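Local coordinates for protein amine oxidase (Emericella nidulans, PDB 3PGB) that probably oxidises primary amines to aldehydes with a copper ion and a topaquinone cofactor formed from one of its own tyrosines, at residues A[142-147]-A[265-270]; A[344-347]-A[352-355]. One frame throughout, in Å; residues are numbered along the deposited sequence.

Contact 1 (A[142-147]-A[265-270]). With MAN (alpha-D-mannopyranose), chain B.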
loop_
_atom_site.group_PDB
_atom_site.type_symbol
_atom_site.label_atom_id
_atom_site.label_comp_id
_atom_site.label_asym_id
_atom_site.label_seq_id
_atom_site.Cartn_x
_atom_site.Cartn_y
_atom_site.Cartn_z
ATOM N N THR A 142 3.162 -33.700 -38.920
ATOM C CA THR A 142 4.442 -33.727 -38.218
ATOM C C THR A 142 4.957 -32.312 -37.929
ATOM O O THR A 142 5.961 -32.151 -37.247
ATOM C CB THR A 142 5.505 -34.541 -38.989
ATOM O OG1 THR A 142 5.673 -34.010 -40.312
ATOM C CG2 THR A 142 5.095 -36.016 -39.067
ATOM N N ASP A 143 4.276 -31.292 -38.440
ATOM C CA ASP A 143 4.532 -29.905 -38.043
ATOM C C ASP A 143 3.264 -29.313 -37.417
ATOM O O ASP A 143 2.646 -28.432 -38.000
ATOM C CB ASP A 143 4.976 -29.065 -39.254
ATOM C CG ASP A 143 6.412 -29.354 -39.682
ATOM O OD1 ASP A 143 7.143 -30.052 -38.943
ATOM O OD2 ASP A 143 6.818 -28.871 -40.765
ATOM N N PRO A 144 2.876 -29.802 -36.223
ATOM C CA PRO A 144 1.648 -29.350 -35.565
ATOM C C PRO A 144 1.648 -27.859 -35.247
ATOM O O PRO A 144 2.706 -27.285 -34.995
ATOM C CB PRO A 144 1.609 -30.175 -34.277
ATOM C CG PRO A 144 2.993 -30.667 -34.074
ATOM C CD PRO A 144 3.577 -30.825 -35.422
ATOM N N TYR A 145 0.469 -27.243 -35.276
ATOM C CA TYR A 145 0.359 -25.796 -35.106
ATOM C C TYR A 145 -0.992 -25.349 -34.551
ATOM O O TYR A 145 -1.997 -26.046 -34.690
ATOM C CB TYR A 145 0.633 -25.082 -36.434
ATOM C CG TYR A 145 -0.322 -25.432 -37.547
ATOM C CD1 TYR A 145 -1.373 -24.583 -37.884
ATOM C CD2 TYR A 145 -0.171 -26.608 -38.272
ATOM C CE1 TYR A 145 -2.251 -24.904 -38.921
ATOM C CE2 TYR A 145 -1.043 -26.942 -39.299
ATOM C CZ TYR A 145 -2.078 -26.092 -39.619
ATOM O OH TYR A 145 -2.929 -26.429 -40.640
ATOM N N PHE A 146 -0.987 -24.182 -33.909
ATOM C CA PHE A 146 -2.207 -23.543 -33.427
ATOM C C PHE A 146 -2.651 -22.555 -34.487
ATOM O O PHE A 146 -1.819 -21.951 -35.144
ATOM C CB PHE A 146 -1.964 -22.825 -32.096
ATOM C CG PHE A 146 -1.738 -23.758 -30.936
ATOM C CD1 PHE A 146 -2.777 -24.531 -30.444
ATOM C CD2 PHE A 146 -0.495 -23.855 -30.336
ATOM C CE1 PHE A 146 -2.580 -25.392 -29.380
ATOM C CE2 PHE A 146 -0.289 -24.714 -29.268
ATOM C CZ PHE A 146 -1.332 -25.486 -28.791
ATOM N N ALA A 147 -3.958 -22.403 -34.664
ATOM C CA ALA A 147 -4.488 -21.547 -35.718
ATOM C C ALA A 147 -5.586 -20.613 -35.200
ATOM O O ALA A 147 -6.670 -21.070 -34.841
ATOM C CB ALA A 147 -5.017 -22.403 -36.866
ATOM N N THR A 265 13.112 -32.990 -30.312
ATOM C CA THR A 265 12.789 -32.372 -31.593
ATOM C C THR A 265 12.090 -33.384 -32.494
ATOM O O THR A 265 12.543 -34.527 -32.637
ATOM C CB THR A 265 14.049 -31.838 -32.308
ATOM O OG1 THR A 265 14.887 -31.151 -31.370
ATOM C CG2 THR A 265 13.666 -30.884 -33.437
ATOM N N GLY A 266 10.977 -32.959 -33.090
ATOM C CA GLY A 266 10.166 -33.830 -33.932
ATOM C C GLY A 266 9.218 -34.679 -33.115
ATOM O O GLY A 266 9.263 -34.665 -31.882
ATOM N N ARG A 267 8.363 -35.423 -33.814
ATOM C CA ARG A 267 7.337 -36.261 -33.186
ATOM C C ARG A 267 7.633 -37.763 -33.278
ATOM O O ARG A 267 6.739 -38.582 -33.048
ATOM C CB ARG A 267 5.977 -35.998 -33.832
ATOM C CG ARG A 267 5.578 -34.537 -33.930
ATOM C CD ARG A 267 4.121 -34.411 -34.339
ATOM N NE ARG A 267 3.230 -34.942 -33.310
ATOM C CZ ARG A 267 1.901 -34.964 -33.382
ATOM N NH1 ARG A 267 1.262 -34.482 -34.440
ATOM N NH2 ARG A 267 1.203 -35.472 -32.377
ATOM N N ASP A 268 8.872 -38.119 -33.618
ATOM C CA ASP A 268 9.315 -39.517 -33.655
ATOM C C ASP A 268 10.206 -39.766 -32.440
ATOM O O ASP A 268 11.320 -39.244 -32.382
ATOM C CB ASP A 268 10.086 -39.799 -34.950
ATOM C CG ASP A 268 10.347 -41.291 -35.181
ATOM O OD1 ASP A 268 10.975 -41.629 -36.206
ATOM O OD2 ASP A 268 9.930 -42.129 -34.349
ATOM N N PRO A 269 9.720 -40.547 -31.456
ATOM C CA PRO A 269 10.529 -40.772 -30.245
ATOM C C PRO A 269 11.830 -41.556 -30.457
ATOM O O PRO A 269 12.698 -41.525 -29.588
ATOM C CB PRO A 269 9.584 -41.556 -29.313
ATOM C CG PRO A 269 8.219 -41.376 -29.877
ATOM C CD PRO A 269 8.392 -41.181 -31.350
ATOM N N SER A 270 11.963 -42.252 -31.586
ATOM C CA SER A 270 13.199 -42.985 -31.889
ATOM C C SER A 270 14.328 -42.040 -32.331
ATOM O O SER A 270 15.482 -42.455 -32.406
ATOM C CB SER A 270 12.956 -44.091 -32.940
ATOM O OG SER A 270 12.954 -43.578 -34.264
HETATM C C1 MAN B . 4.214 -42.672 -36.777
HETATM C C2 MAN B . 5.115 -42.576 -35.553
HETATM C C3 MAN B . 5.320 -41.100 -35.207
HETATM C C4 MAN B . 5.881 -40.369 -36.416
HETATM C C5 MAN B . 4.945 -40.538 -37.607
HETATM C C6 MAN B . 5.551 -39.870 -38.837
HETATM O O2 MAN B . 6.335 -43.237 -35.805
HETATM O O3 MAN B . 6.163 -40.937 -34.087
HETATM O O4 MAN B . 6.024 -39.005 -36.111
HETATM O O5 MAN B . 4.731 -41.913 -37.862
HETATM O O6 MAN B . 4.760 -40.089 -39.982
HETATM O O HOH W 1 8.222 -34.127 -36.660
#
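Arg267 lays its aliphatic chain against Thr142 and Pro144. Arg267 CD lies 3.8 Å from Pro144 CD and 4.0 Å from Thr142 CA. The two side chains point in opposing senses, and CD of the arginine meets both CG and CD of the proline ring. Pro144 CG also meets the guanidinium obliquely. The arginine chain bends at chi3 (65°), which turns NE and the guanidinium off the line of CB, CG and CD.

No direct hydrogen bond joins 142-147 to 265-270. One water makes the polar link. It donates to Thr142 O at 3.1 Å and accepts from Arg267 N, also at 3.1 Å. It therefore satisfies one backbone group from each segment.

The guanidinium finds its polar partners outside the two segments. NH2 forms a salt bridge with Asp183 and a hydrogen bond to Glu99 O. NH1 is hydrogen-bonded to Arg139 O and to O of Thr141, which precedes Thr142, and Trp100 makes a cation-pi contact. These bonds fix the rotation of a largely buried charged group, and Asp183 would partly balance its charge.

A mannose of a protein-linked glycan adds a third kind of contact. Its O3 donates to Arg267 O at 2.6 Å, and its O4 donates weakly to the same oxygen. Thr142 CG2 approaches mannose C6 at 3.9 Å, and Pro269 CD lies 3.5 Å from mannose O3.

The arrangement is a packing of two loops around a buried arginine, with an N-glycan resting on it. One loop leads into strand 145-152. The other connects strands 255-263 and 273-279. It falls in a sequence region related to the N2/N3 domains of copper amine oxidases, consistent with a glycan-covered junction between those small domains, away from the metal sites.

Contact 2 (A[344-347]-A[352-355])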
loop_
_atom_site.group_PDB
_atom_site.type_symbol
_atom_site.label_atom_id
_atom_site.label_comp_id
_atom_site.label_asym_id
_atom_site.label_seq_id
_atom_site.Cartn_x
_atom_site.Cartn_y
_atom_site.Cartn_z
ATOM N N ARG A 344 -26.723 -7.928 -19.235
ATOM C CA ARG A 344 -25.660 -7.182 -19.919
ATOM C C ARG A 344 -24.385 -7.011 -19.087
ATOM O O ARG A 344 -23.465 -6.318 -19.518
ATOM C CB ARG A 344 -26.178 -5.817 -20.387
ATOM C CG ARG A 344 -27.348 -5.932 -21.348
ATOM C CD ARG A 344 -27.695 -4.616 -22.010
ATOM N NE ARG A 344 -28.777 -4.770 -22.983
ATOM C CZ ARG A 344 -29.344 -3.768 -23.659
ATOM N NH1 ARG A 344 -28.943 -2.510 -23.479
ATOM N NH2 ARG A 344 -30.322 -4.022 -24.524
ATOM N N LYS A 345 -24.324 -7.647 -17.914
ATOM C CA LYS A 345 -23.119 -7.645 -17.079
ATOM C C LYS A 345 -22.588 -6.218 -16.893
ATOM O O LYS A 345 -21.425 -5.919 -17.166
ATOM C CB LYS A 345 -22.051 -8.556 -17.703
ATOM C CG LYS A 345 -22.517 -10.014 -17.936
ATOM C CD LYS A 345 -22.373 -10.842 -16.663
ATOM C CE LYS A 345 -23.076 -12.209 -16.763
ATOM N NZ LYS A 345 -22.810 -13.065 -15.547
ATOM N N TYR A 346 -23.471 -5.342 -16.437
ATOM C CA TYR A 346 -23.202 -3.917 -16.362
ATOM C C TYR A 346 -23.454 -3.476 -14.929
ATOM O O TYR A 346 -24.394 -3.947 -14.301
ATOM C CB TYR A 346 -24.129 -3.188 -17.341
ATOM C CG TYR A 346 -24.110 -1.683 -17.276
ATOM C CD1 TYR A 346 -23.031 -0.965 -17.765
ATOM C CD2 TYR A 346 -25.191 -0.974 -16.750
ATOM C CE1 TYR A 346 -23.012 0.428 -17.720
ATOM C CE2 TYR A 346 -25.187 0.419 -16.704
ATOM C CZ TYR A 346 -24.090 1.110 -17.190
ATOM O OH TYR A 346 -24.067 2.483 -17.155
ATOM N N VAL A 347 -22.613 -2.579 -14.423
ATOM C CA VAL A 347 -22.646 -2.178 -13.025
ATOM C C VAL A 347 -22.616 -0.662 -12.920
ATOM O O VAL A 347 -21.874 -0.010 -13.652
ATOM C CB VAL A 347 -21.418 -2.738 -12.280
ATOM C CG1 VAL A 347 -21.389 -2.262 -10.822
ATOM C CG2 VAL A 347 -21.396 -4.260 -12.366
ATOM N N PHE A 352 -19.896 6.072 -10.588
ATOM C CA PHE A 352 -19.153 5.180 -11.482
ATOM C C PHE A 352 -20.070 4.224 -12.232
ATOM O O PHE A 352 -21.129 3.836 -11.734
ATOM C CB PHE A 352 -18.159 4.327 -10.687
ATOM C CG PHE A 352 -16.921 5.058 -10.258
ATOM C CD1 PHE A 352 -15.838 5.174 -11.117
ATOM C CD2 PHE A 352 -16.828 5.606 -8.993
ATOM C CE1 PHE A 352 -14.686 5.838 -10.725
ATOM C CE2 PHE A 352 -15.681 6.268 -8.598
ATOM C CZ PHE A 352 -14.609 6.383 -9.469
ATOM N N SER A 353 -19.643 3.829 -13.426
ATOM C CA SER A 353 -20.298 2.750 -14.166
ATOM C C SER A 353 -19.278 2.051 -15.041
ATOM O O SER A 353 -18.270 2.657 -15.422
ATOM C CB SER A 353 -21.449 3.280 -15.027
ATOM O OG SER A 353 -20.973 4.094 -16.086
ATOM N N PHE A 354 -19.534 0.784 -15.358
ATOM C CA PHE A 354 -18.656 0.030 -16.245
ATOM C C PHE A 354 -19.306 -1.266 -16.705
ATOM O O PHE A 354 -20.279 -1.725 -16.102
ATOM C CB PHE A 354 -17.325 -0.278 -15.550
ATOM C CG PHE A 354 -17.465 -1.069 -14.279
ATOM C CD1 PHE A 354 -17.560 -0.431 -13.061
ATOM C CD2 PHE A 354 -17.501 -2.457 -14.308
ATOM C CE1 PHE A 354 -17.687 -1.154 -11.888
ATOM C CE2 PHE A 354 -17.632 -3.193 -13.137
ATOM C CZ PHE A 354 -17.719 -2.540 -11.924
ATOM N N TYR A 355 -18.756 -1.846 -17.771
ATOM C CA TYR A 355 -19.174 -3.163 -18.255
ATOM C C TYR A 355 -18.142 -4.209 -17.863
ATOM O O TYR A 355 -16.946 -3.938 -17.854
ATOM C CB TYR A 355 -19.319 -3.168 -19.778
ATOM C CG TYR A 355 -20.477 -2.355 -20.319
ATOM C CD1 TYR A 355 -20.403 -0.974 -20.396
ATOM C CD2 TYR A 355 -21.630 -2.972 -20.775
ATOM C CE1 TYR A 355 -21.450 -0.219 -20.906
ATOM C CE2 TYR A 355 -22.691 -2.230 -21.287
ATOM C CZ TYR A 355 -22.597 -0.853 -21.352
ATOM O OH TYR A 355 -23.652 -0.113 -21.855
#
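Val347 and Phe354 exchange two backbone hydrogen bonds. Val347 N donates to Phe354 O at 3.0 Å, with an N-H...O angle of 165°. Phe354 N donates to Val347 O, also at 3.0 Å. Both amides and both carbonyls of this antiparallel hydrogen-bonded pair are thereby satisfied. Val347 O also receives a CA-H...O contact from Ser353 CA at 3.2 Å. The next pair, Tyr346 with Tyr355, is non-hydrogen-bonded.

Other polar groups are served from outside. Tyr355 OH is hydrogen-bonded to Lys64 O, Arg344 O to Asn66 ND2, and the Arg344 guanidinium forms a salt bridge with Glu65. Lys345 hydrogen-bonds through its backbone to Ile356, and Ser353 and Tyr355 do so to Lys370 and Phe367 of strand 363-371.

Val347 and Phe354 point the same way from the sheet. Val347 CB sits over one face of the Phe354 ring in a CH-pi contact, 4.0 Å from its centroid. On the other side of the sheet, Tyr346 CD1 lies over the centre of the Tyr355 ring, and the ring planes are inclined at 49°. With CG opposite the backbone N (chi1 173°), the Tyr346 ring runs alongside the partner strand, past Phe354 O, and brings OH to 3.5 Å from Ser353 CB.

The segments form a beta hairpin from strands 346-349 and 352-359 in the enzyme domain. Strand 339-341 pairs beyond the first and strand 363-371 beyond the second. Lys345 and Tyr346 together lie opposite Asp341 of strand 339-341, a geometry that fits a G1 beta bulge. Phe473 of strand 464-479 packs on Val347 and Phe354, while Ile60 and Ala62 cover Tyr346.

From the N terminus, the chain first passes residues 142-147, at the start of strand 145-152. It returns to them at 265-270, so contact 1 closes a long loop with 117 residues between its segments. Contact 2 opens only later, at 344-347, and closes at once at 352-355 with four residues between. The two follow in series and neither nest nor cross. Contact 1 joins loops of two separate antiparallel sheets. Contact 2 is local and joins adjacent strands within the enzyme domain. Their centres are 45 Å apart and their nearest atoms about 26 Å, so they do not touch.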